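Local coordinates for protein negative regulator of ofd1 (Schizosaccharomyces pombe, PDB 3QTM) that is required for correct translation termination, directly inhibits Ofd1, and stabilises Sre1N, the activator of hypoxic gene expression, probably by blocking the Ofd1-driven degradation of that fragment, at residues L217-V222 with E237-N242; T245-Y250 with S270-S275. One frame throughout, in Å; residues are numbered along the deposited sequence.

Both contacts lie in the C-terminal half of an all-helical chain of the tetratricopeptide-repeat class, and both use helix 229-254. Contact 1 comes first along the chain: helix 213-220 meets the earlier part of the long helix. Contact 2 follows in series, where the later part of that helix packs against helix 262-285. The two centres are about 15 Å apart, contact 1 being the nearer to the middle of the molecule, and they touch through Leu240 CD1 and Ser275 O. Helix 229-254 therefore joins its predecessor to its successor, as expected of a helical array built by stacking neighbours in sequence order.

Contact 1 (L217-V222 with E237-N242); sequences LWLKSV and EAVLNN
Ala238 sets its methyl group squarely over one face of the Trp218 indole. Ala238 CB stands 3.4 Å from the centroid of the Trp218 five-membered ring, in a CH-pi contact only 16° off the ring normal. The closest approach is 3.3 Å, from Ala238 CB to Trp218 CE2. Beside it, Val239 CG2 packs against Trp218 CB at 3.7 Å and reaches on to Leu219 CG, the side chains of Leu219 and Val239 crossing at about a right angle. The chi1 of Val239 (172°) puts CG1 anti to the backbone N and so brings CG2 beside that N, where it meets both residues of the other helix.

No direct hydrogen bond spans the segments, but one water does the job: it accepts from Trp218 NE1 at 2.9 Å and from Asn242 ND2 at 3.2 Å. This is how helix 213-220 packs on helix 229-254 within the TPR-like C-terminal region, an apolar patch with a single water-bridged polar pair beside it. The Asn242 amide is itself well fixed. ND2 also donates to Ala238 O at 2.8 Å, from above the carbonyl plane, while Asn242 N reaches the same oxygen from the opposite face; OD1 is taken by Ser192 OG.

On the other segment, Ser221 OG turns back to donate to Trp218 O at 2.7 Å, tying Ser221 to the residue that carries the indole. Further out, helix 188-197 closes round the site: Leu188 touches Trp218, and Tyr189 meets both the indole, with planes at about 30°, and Ala238.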
ATOM      1  N   LEU A 217      -7.611  -2.735   4.448  1.00 24.32           N
ATOM      2  CA  LEU A 217      -7.637  -2.449   3.013  1.00 24.82           C
ATOM      3  C   LEU A 217      -6.921  -3.523   2.182  1.00 23.05           C
ATOM      4  O   LEU A 217      -7.451  -4.010   1.180  1.00 23.37           O
ATOM      5  CB  LEU A 217      -7.073  -1.045   2.723  1.00 21.89           C
ATOM      6  CG  LEU A 217      -7.983   0.123   3.175  1.00 24.43           C
ATOM      7  CD1 LEU A 217      -7.334   1.464   2.935  1.00 20.77           C
ATOM      8  CD2 LEU A 217      -9.360   0.089   2.508  1.00 24.62           C
ATOM      9  N   TRP A 218      -5.714  -3.889   2.587  1.00 23.26           N
ATOM     10  CA  TRP A 218      -4.990  -4.924   1.854  1.00 25.04           C
ATOM     11  C   TRP A 218      -5.832  -6.188   1.818  1.00 25.53           C
ATOM     12  O   TRP A 218      -5.996  -6.803   0.769  1.00 24.61           O
ATOM     13  CB  TRP A 218      -3.626  -5.210   2.485  1.00 23.95           C
ATOM     14  CG  TRP A 218      -2.569  -4.186   2.169  1.00 21.77           C
ATOM     15  CD1 TRP A 218      -2.012  -3.291   3.039  1.00 20.68           C
ATOM     16  CD2 TRP A 218      -1.934  -3.961   0.901  1.00 22.63           C
ATOM     17  NE1 TRP A 218      -1.077  -2.522   2.393  1.00 18.97           N
ATOM     18  CE2 TRP A 218      -1.006  -2.911   1.082  1.00 23.06           C
ATOM     19  CE3 TRP A 218      -2.054  -4.546  -0.366  1.00 23.71           C
ATOM     20  CZ2 TRP A 218      -0.199  -2.435   0.042  1.00 23.30           C
ATOM     21  CZ3 TRP A 218      -1.256  -4.065  -1.403  1.00 23.20           C
ATOM     22  CH2 TRP A 218      -0.338  -3.026  -1.188  1.00 25.55           C
ATOM     23  N   LEU A 219      -6.389  -6.557   2.965  1.00 24.35           N
ATOM     24  CA  LEU A 219      -7.205  -7.755   3.050  1.00 26.55           C
ATOM     25  C   LEU A 219      -8.422  -7.656   2.155  1.00 27.50           C
ATOM     26  O   LEU A 219      -8.756  -8.606   1.456  1.00 29.27           O
ATOM     27  CB  LEU A 219      -7.635  -8.036   4.499  1.00 28.95           C
ATOM     28  CG  LEU A 219      -6.520  -8.488   5.445  1.00 30.92           C
ATOM     29  CD1 LEU A 219      -6.983  -8.500   6.905  1.00 30.31           C
ATOM     30  CD2 LEU A 219      -6.010  -9.863   5.024  1.00 31.46           C
ATOM     31  N   LYS A 220      -9.088  -6.507   2.157  1.00 28.14           N
ATOM     32  CA  LYS A 220     -10.280  -6.369   1.332  1.00 26.71           C
ATOM     33  C   LYS A 220      -9.980  -6.497  -0.167  1.00 28.73           C
ATOM     34  O   LYS A 220     -10.822  -6.955  -0.938  1.00 27.77           O
ATOM     35  CB  LYS A 220     -11.022  -5.061   1.619  1.00 28.00           C
ATOM     36  CG  LYS A 220     -12.387  -4.993   0.918  1.00 33.32           C
ATOM     37  CD  LYS A 220     -13.194  -3.751   1.288  1.00 36.29           C
ATOM     38  CE  LYS A 220     -13.151  -3.505   2.787  1.00 38.40           C
ATOM     39  NZ  LYS A 220     -14.441  -3.000   3.314  1.00 39.26           N
ATOM     40  N   SER A 221      -8.781  -6.099  -0.582  1.00 28.04           N
ATOM     41  CA  SER A 221      -8.448  -6.120  -2.006  1.00 29.78           C
ATOM     42  C   SER A 221      -8.392  -7.542  -2.573  1.00 27.83           C
ATOM     43  O   SER A 221      -8.299  -7.732  -3.780  1.00 28.22           O
ATOM     44  CB  SER A 221      -7.127  -5.389  -2.277  1.00 25.86           C
ATOM     45  OG  SER A 221      -6.013  -6.168  -1.898  1.00 27.69           O
ATOM     46  N   VAL A 222      -8.448  -8.533  -1.695  1.00 26.61           N
ATOM     47  CA  VAL A 222      -8.316  -9.922  -2.112  1.00 32.18           C
ATOM     48  C   VAL A 222      -9.247 -10.869  -1.342  1.00 36.29           C
ATOM     49  O   VAL A 222      -8.986 -12.067  -1.265  1.00 38.42           O
ATOM     50  CB  VAL A 222      -6.840 -10.409  -2.001  1.00 30.49           C
ATOM     51  CG1 VAL A 222      -5.934  -9.587  -2.903  1.00 28.87           C
ATOM     52  CG2 VAL A 222      -6.351 -10.335  -0.561  1.00 26.64           C
ATOM     53  N   GLU A 237       1.646 -10.318   1.841  1.00 26.43           N
ATOM     54  CA  GLU A 237       2.997  -9.818   2.116  1.00 24.66           C
ATOM     55  C   GLU A 237       2.980  -8.418   2.739  1.00 25.78           C
ATOM     56  O   GLU A 237       3.782  -8.117   3.636  1.00 24.74           O
ATOM     57  CB  GLU A 237       3.854  -9.805   0.847  1.00 27.82           C
ATOM     58  CG  GLU A 237       4.121 -11.178   0.245  1.00 34.43           C
ATOM     59  CD  GLU A 237       5.349 -11.846   0.830  1.00 41.77           C
ATOM     60  OE1 GLU A 237       5.648 -11.605   2.021  1.00 43.64           O
ATOM     61  OE2 GLU A 237       6.025 -12.607   0.099  1.00 44.68           O
ATOM     62  N   ALA A 238       2.083  -7.555   2.261  1.00 23.58           N
ATOM     63  CA  ALA A 238       1.975  -6.208   2.822  1.00 20.45           C
ATOM     64  C   ALA A 238       1.392  -6.277   4.238  1.00 23.48           C
ATOM     65  O   ALA A 238       1.772  -5.511   5.123  1.00 22.46           O
ATOM     66  CB  ALA A 238       1.117  -5.306   1.933  1.00 24.06           C
ATOM     67  N   VAL A 239       0.454  -7.190   4.451  1.00 23.19           N
ATOM     68  CA  VAL A 239      -0.075  -7.394   5.797  1.00 26.25           C
ATOM     69  C   VAL A 239       1.006  -7.959   6.733  1.00 27.50           C
ATOM     70  O   VAL A 239       1.200  -7.456   7.832  1.00 26.41           O
ATOM     71  CB  VAL A 239      -1.305  -8.300   5.790  1.00 26.40           C
ATOM     72  CG1 VAL A 239      -1.719  -8.643   7.221  1.00 25.80           C
ATOM     73  CG2 VAL A 239      -2.434  -7.622   5.026  1.00 24.08           C
ATOM     74  N   LEU A 240       1.721  -8.985   6.287  1.00 24.49           N
ATOM     75  CA  LEU A 240       2.819  -9.516   7.082  1.00 25.20           C
ATOM     76  C   LEU A 240       3.808  -8.405   7.481  1.00 28.86           C
ATOM     77  O   LEU A 240       4.226  -8.319   8.642  1.00 28.18           O
ATOM     78  CB  LEU A 240       3.540 -10.639   6.333  1.00 26.62           C
ATOM     79  CG  LEU A 240       4.772 -11.223   7.030  1.00 30.37           C
ATOM     80  CD1 LEU A 240       4.398 -11.778   8.395  1.00 28.67           C
ATOM     81  CD2 LEU A 240       5.406 -12.301   6.173  1.00 30.94           C
ATOM     82  N   ASN A 241       4.161  -7.548   6.525  1.00 27.70           N
ATOM     83  CA  ASN A 241       5.039  -6.408   6.795  1.00 27.81           C
ATOM     84  C   ASN A 241       4.512  -5.440   7.859  1.00 29.87           C
ATOM     85  O   ASN A 241       5.257  -4.986   8.729  1.00 31.28           O
ATOM     86  CB  ASN A 241       5.321  -5.629   5.512  1.00 30.82           C
ATOM     87  CG  ASN A 241       6.183  -4.404   5.762  1.00 36.20           C
ATOM     88  OD1 ASN A 241       7.332  -4.524   6.184  1.00 42.47           O
ATOM     89  ND2 ASN A 241       5.631  -3.216   5.511  1.00 40.98           N
ATOM     90  N   ASN A 242       3.232  -5.099   7.784  1.00 30.94           N
ATOM     91  CA  ASN A 242       2.652  -4.232   8.806  1.00 30.39           C
ATOM     92  C   ASN A 242       2.661  -4.885  10.199  1.00 30.39           C
ATOM     93  O   ASN A 242       2.991  -4.230  11.190  1.00 28.39           O
ATOM     94  CB  ASN A 242       1.258  -3.749   8.401  1.00 32.07           C
ATOM     95  CG  ASN A 242       1.306  -2.648   7.318  1.00 38.74           C
ATOM     96  OD1 ASN A 242       1.569  -1.479   7.609  1.00 38.26           O
ATOM     97  ND2 ASN A 242       1.047  -3.030   6.068  1.00 35.00           N
TER
HETATM   98  O   HOH W   1       1.147  -1.048   3.538  1.00 27.73           O

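Contact 2 (T245-Y250 with S270-S275)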
ATOM      1  N   THR A 245       6.197  -4.921  11.593  1.00 33.90           N
ATOM      2  CA  THR A 245       6.650  -3.571  11.916  1.00 35.63           C
ATOM      3  C   THR A 245       6.052  -3.108  13.235  1.00 31.85           C
ATOM      4  O   THR A 245       6.715  -2.448  14.033  1.00 30.87           O
ATOM      5  CB  THR A 245       6.297  -2.568  10.818  1.00 35.92           C
ATOM      6  OG1 THR A 245       6.900  -2.991   9.592  1.00 33.52           O
ATOM      7  CG2 THR A 245       6.812  -1.180  11.185  1.00 37.11           C
ATOM      8  N   PHE A 246       4.796  -3.457  13.471  1.00 29.81           N
ATOM      9  CA  PHE A 246       4.180  -3.092  14.730  1.00 33.00           C
ATOM     10  C   PHE A 246       4.891  -3.822  15.873  1.00 34.63           C
ATOM     11  O   PHE A 246       5.177  -3.239  16.925  1.00 34.44           O
ATOM     12  CB  PHE A 246       2.691  -3.406  14.726  1.00 33.12           C
ATOM     13  CG  PHE A 246       1.860  -2.329  15.339  1.00 36.16           C
ATOM     14  CD1 PHE A 246       2.339  -1.601  16.416  1.00 35.44           C
ATOM     15  CD2 PHE A 246       0.600  -2.039  14.848  1.00 37.72           C
ATOM     16  CE1 PHE A 246       1.577  -0.594  16.991  1.00 39.35           C
ATOM     17  CE2 PHE A 246      -0.171  -1.033  15.420  1.00 38.59           C
ATOM     18  CZ  PHE A 246       0.319  -0.312  16.492  1.00 38.24           C
ATOM     19  N   ALA A 247       5.190  -5.100  15.652  1.00 33.26           N
ATOM     20  CA  ALA A 247       5.956  -5.867  16.620  1.00 34.80           C
ATOM     21  C   ALA A 247       7.248  -5.141  16.972  1.00 38.21           C
ATOM     22  O   ALA A 247       7.573  -5.002  18.145  1.00 38.14           O
ATOM     23  CB  ALA A 247       6.248  -7.265  16.103  1.00 29.01           C
ATOM     24  N   GLU A 248       7.981  -4.672  15.964  1.00 35.40           N
ATOM     25  CA  GLU A 248       9.239  -3.961  16.219  1.00 41.26           C
ATOM     26  C   GLU A 248       9.023  -2.664  16.972  1.00 41.87           C
ATOM     27  O   GLU A 248       9.861  -2.255  17.770  1.00 42.73           O
ATOM     28  CB  GLU A 248       9.975  -3.649  14.928  1.00 43.92           C
ATOM     29  CG  GLU A 248      10.528  -4.851  14.240  1.00 46.40           C
ATOM     30  CD  GLU A 248      10.901  -4.545  12.810  1.00 58.63           C
ATOM     31  OE1 GLU A 248      11.109  -3.344  12.497  1.00 57.51           O
ATOM     32  OE2 GLU A 248      10.976  -5.503  12.007  1.00 63.04           O
ATOM     33  N   TYR A 249       7.903  -2.007  16.702  1.00 39.12           N
ATOM     34  CA  TYR A 249       7.559  -0.784  17.406  1.00 40.73           C
ATOM     35  C   TYR A 249       7.612  -1.046  18.906  1.00 44.58           C
ATOM     36  O   TYR A 249       8.202  -0.277  19.672  1.00 42.53           O
ATOM     37  CB  TYR A 249       6.164  -0.332  16.997  1.00 38.52           C
ATOM     38  CG  TYR A 249       5.562   0.764  17.854  1.00 43.03           C
ATOM     39  CD1 TYR A 249       5.962   2.093  17.717  1.00 40.66           C
ATOM     40  CD2 TYR A 249       4.567   0.471  18.778  1.00 40.46           C
ATOM     41  CE1 TYR A 249       5.392   3.096  18.492  1.00 40.94           C
ATOM     42  CE2 TYR A 249       3.991   1.460  19.552  1.00 41.12           C
ATOM     43  CZ  TYR A 249       4.400   2.770  19.408  1.00 43.91           C
ATOM     44  OH  TYR A 249       3.805   3.741  20.193  1.00 45.57           O
ATOM     45  N   TYR A 250       7.016  -2.160  19.312  1.00 41.11           N
ATOM     46  CA  TYR A 250       6.946  -2.504  20.717  1.00 43.76           C
ATOM     47  C   TYR A 250       8.267  -3.017  21.267  1.00 44.86           C
ATOM     48  O   TYR A 250       8.656  -2.670  22.381  1.00 43.92           O
ATOM     49  CB  TYR A 250       5.839  -3.517  20.947  1.00 39.61           C
ATOM     50  CG  TYR A 250       4.466  -2.905  20.871  1.00 40.66           C
ATOM     51  CD1 TYR A 250       4.054  -1.964  21.810  1.00 41.49           C
ATOM     52  CD2 TYR A 250       3.578  -3.267  19.870  1.00 37.10           C
ATOM     53  CE1 TYR A 250       2.791  -1.401  21.748  1.00 39.88           C
ATOM     54  CE2 TYR A 250       2.319  -2.716  19.799  1.00 36.13           C
ATOM     55  CZ  TYR A 250       1.926  -1.784  20.738  1.00 39.90           C
ATOM     56  OH  TYR A 250       0.666  -1.237  20.660  1.00 38.96           O
ATOM     57  N   SER A 270       1.723 -10.466  20.629  1.00 34.84           N
ATOM     58  CA  SER A 270       0.501 -10.595  19.846  1.00 36.52           C
ATOM     59  C   SER A 270       0.776 -10.316  18.377  1.00 32.42           C
ATOM     60  O   SER A 270       0.269 -11.007  17.487  1.00 31.79           O
ATOM     61  CB  SER A 270      -0.578  -9.644  20.348  1.00 37.59           C
ATOM     62  OG  SER A 270      -1.571 -10.355  21.047  1.00 48.72           O
ATOM     63  N   TRP A 271       1.574  -9.291  18.121  1.00 30.52           N
ATOM     64  CA  TRP A 271       1.860  -8.927  16.743  1.00 32.14           C
ATOM     65  C   TRP A 271       2.751  -9.964  16.069  1.00 30.06           C
ATOM     66  O   TRP A 271       2.556 -10.287  14.897  1.00 27.77           O
ATOM     67  CB  TRP A 271       2.439  -7.514  16.661  1.00 32.36           C
ATOM     68  CG  TRP A 271       1.397  -6.500  16.954  1.00 32.73           C
ATOM     69  CD1 TRP A 271       1.355  -5.640  18.014  1.00 36.63           C
ATOM     70  CD2 TRP A 271       0.209  -6.263  16.194  1.00 37.34           C
ATOM     71  NE1 TRP A 271       0.215  -4.874  17.955  1.00 35.86           N
ATOM     72  CE2 TRP A 271      -0.505  -5.236  16.846  1.00 36.38           C
ATOM     73  CE3 TRP A 271      -0.320  -6.818  15.018  1.00 32.96           C
ATOM     74  CZ2 TRP A 271      -1.716  -4.743  16.356  1.00 36.85           C
ATOM     75  CZ3 TRP A 271      -1.525  -6.334  14.541  1.00 35.43           C
ATOM     76  CH2 TRP A 271      -2.211  -5.308  15.210  1.00 36.34           C
ATOM     77  N   LEU A 272       3.708 -10.502  16.819  1.00 27.80           N
ATOM     78  CA  LEU A 272       4.583 -11.537  16.284  1.00 28.82           C
ATOM     79  C   LEU A 272       3.781 -12.785  15.935  1.00 29.15           C
ATOM     80  O   LEU A 272       3.992 -13.399  14.883  1.00 26.99           O
ATOM     81  CB  LEU A 272       5.714 -11.860  17.263  1.00 29.76           C
ATOM     82  CG  LEU A 272       6.758 -10.746  17.391  1.00 30.70           C
ATOM     83  CD1 LEU A 272       7.774 -11.035  18.499  1.00 31.69           C
ATOM     84  CD2 LEU A 272       7.452 -10.516  16.059  1.00 32.07           C
ATOM     85  N   ASN A 273       2.837 -13.143  16.800  1.00 25.37           N
ATOM     86  CA  ASN A 273       1.971 -14.285  16.525  1.00 26.34           C
ATOM     87  C   ASN A 273       0.970 -14.062  15.385  1.00 29.33           C
ATOM     88  O   ASN A 273       0.638 -14.999  14.662  1.00 30.01           O
ATOM     89  CB  ASN A 273       1.253 -14.742  17.796  1.00 31.15           C
ATOM     90  CG  ASN A 273       2.097 -15.695  18.615  1.00 32.20           C
ATOM     91  OD1 ASN A 273       2.661 -16.653  18.077  1.00 31.05           O
ATOM     92  ND2 ASN A 273       2.204 -15.431  19.912  1.00 32.40           N
ATOM     93  N   ASN A 274       0.480 -12.831  15.239  1.00 30.69           N
ATOM     94  CA  ASN A 274      -0.287 -12.449  14.053  1.00 29.97           C
ATOM     95  C   ASN A 274       0.560 -12.652  12.793  1.00 26.86           C
ATOM     96  O   ASN A 274       0.072 -13.109  11.756  1.00 26.69           O
ATOM     97  CB  ASN A 274      -0.720 -10.986  14.144  1.00 28.93           C
ATOM     98  CG  ASN A 274      -1.864 -10.773  15.121  1.00 33.50           C
ATOM     99  OD1 ASN A 274      -2.690 -11.663  15.335  1.00 32.82           O
ATOM    100  ND2 ASN A 274      -1.921  -9.583  15.713  1.00 34.05           N
ATOM    101  N   SER A 275       1.835 -12.301  12.902  1.00 25.15           N
ATOM    102  CA  SER A 275       2.772 -12.445  11.795  1.00 28.89           C
ATOM    103  C   SER A 275       2.899 -13.915  11.425  1.00 29.06           C
ATOM    104  O   SER A 275       2.919 -14.264  10.247  1.00 26.41           O
ATOM    105  CB  SER A 275       4.134 -11.871  12.180  1.00 26.98           C
ATOM    106  OG  SER A 275       4.029 -10.487  12.442  1.00 29.19           O
TER
HETATM  107  O   HOH W   2      -0.931  -3.471  20.306  1.00 38.31           O
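Phe246 lays its ring over one face of the Trp271 indole in an offset stack, the planes only 7° apart and the centroid of the five-membered ring 4.6 Å from that of the phenyl. The overlap is toward the rims: Phe246 CD2 sits 3.9 Å from Trp271 CZ2, while Phe246 CB takes the place over the five-membered ring itself, 4.0 Å from its centroid, as a CH-pi partner. Tyr250 approaches differently. Its CE2 comes within 3.5 Å of Trp271 NE1, rim to rim, with neither ring over the other's face.

A water completes the link, accepting from Trp271 NE1 and donating to Tyr250 OH, which is also hydrogen-bonded to Glu204. These three rings form an aromatic cluster between helices 229-254 and 262-285, whose segments 245-250 and 270-275 run nearly antiparallel (159° between their directions) with axes 8.3 Å apart, like neighbouring helices of a TPR array. The small Ala247 is consistent with this closeness: its CB meets Trp271 CB and presses against Leu272 CD2 at 3.5 Å, tighter than usual for two carbons. An alanine in place of Trp271 would probably open a gap beside Phe246 and Tyr250, leaving the phenyl without its stacking partner and the bridging water without its indole donor.

Leu272 CG lies beside its backbone N (chi1 -71°), on the way to Ala247; the same side chain touches Leu302 of helix 292-305. In the backbone, Trp271 O is gripped from opposite faces by Ser275 N and Ser275 OG, and Leu208 of helix 204-209 packs on both Phe246 and Trp271.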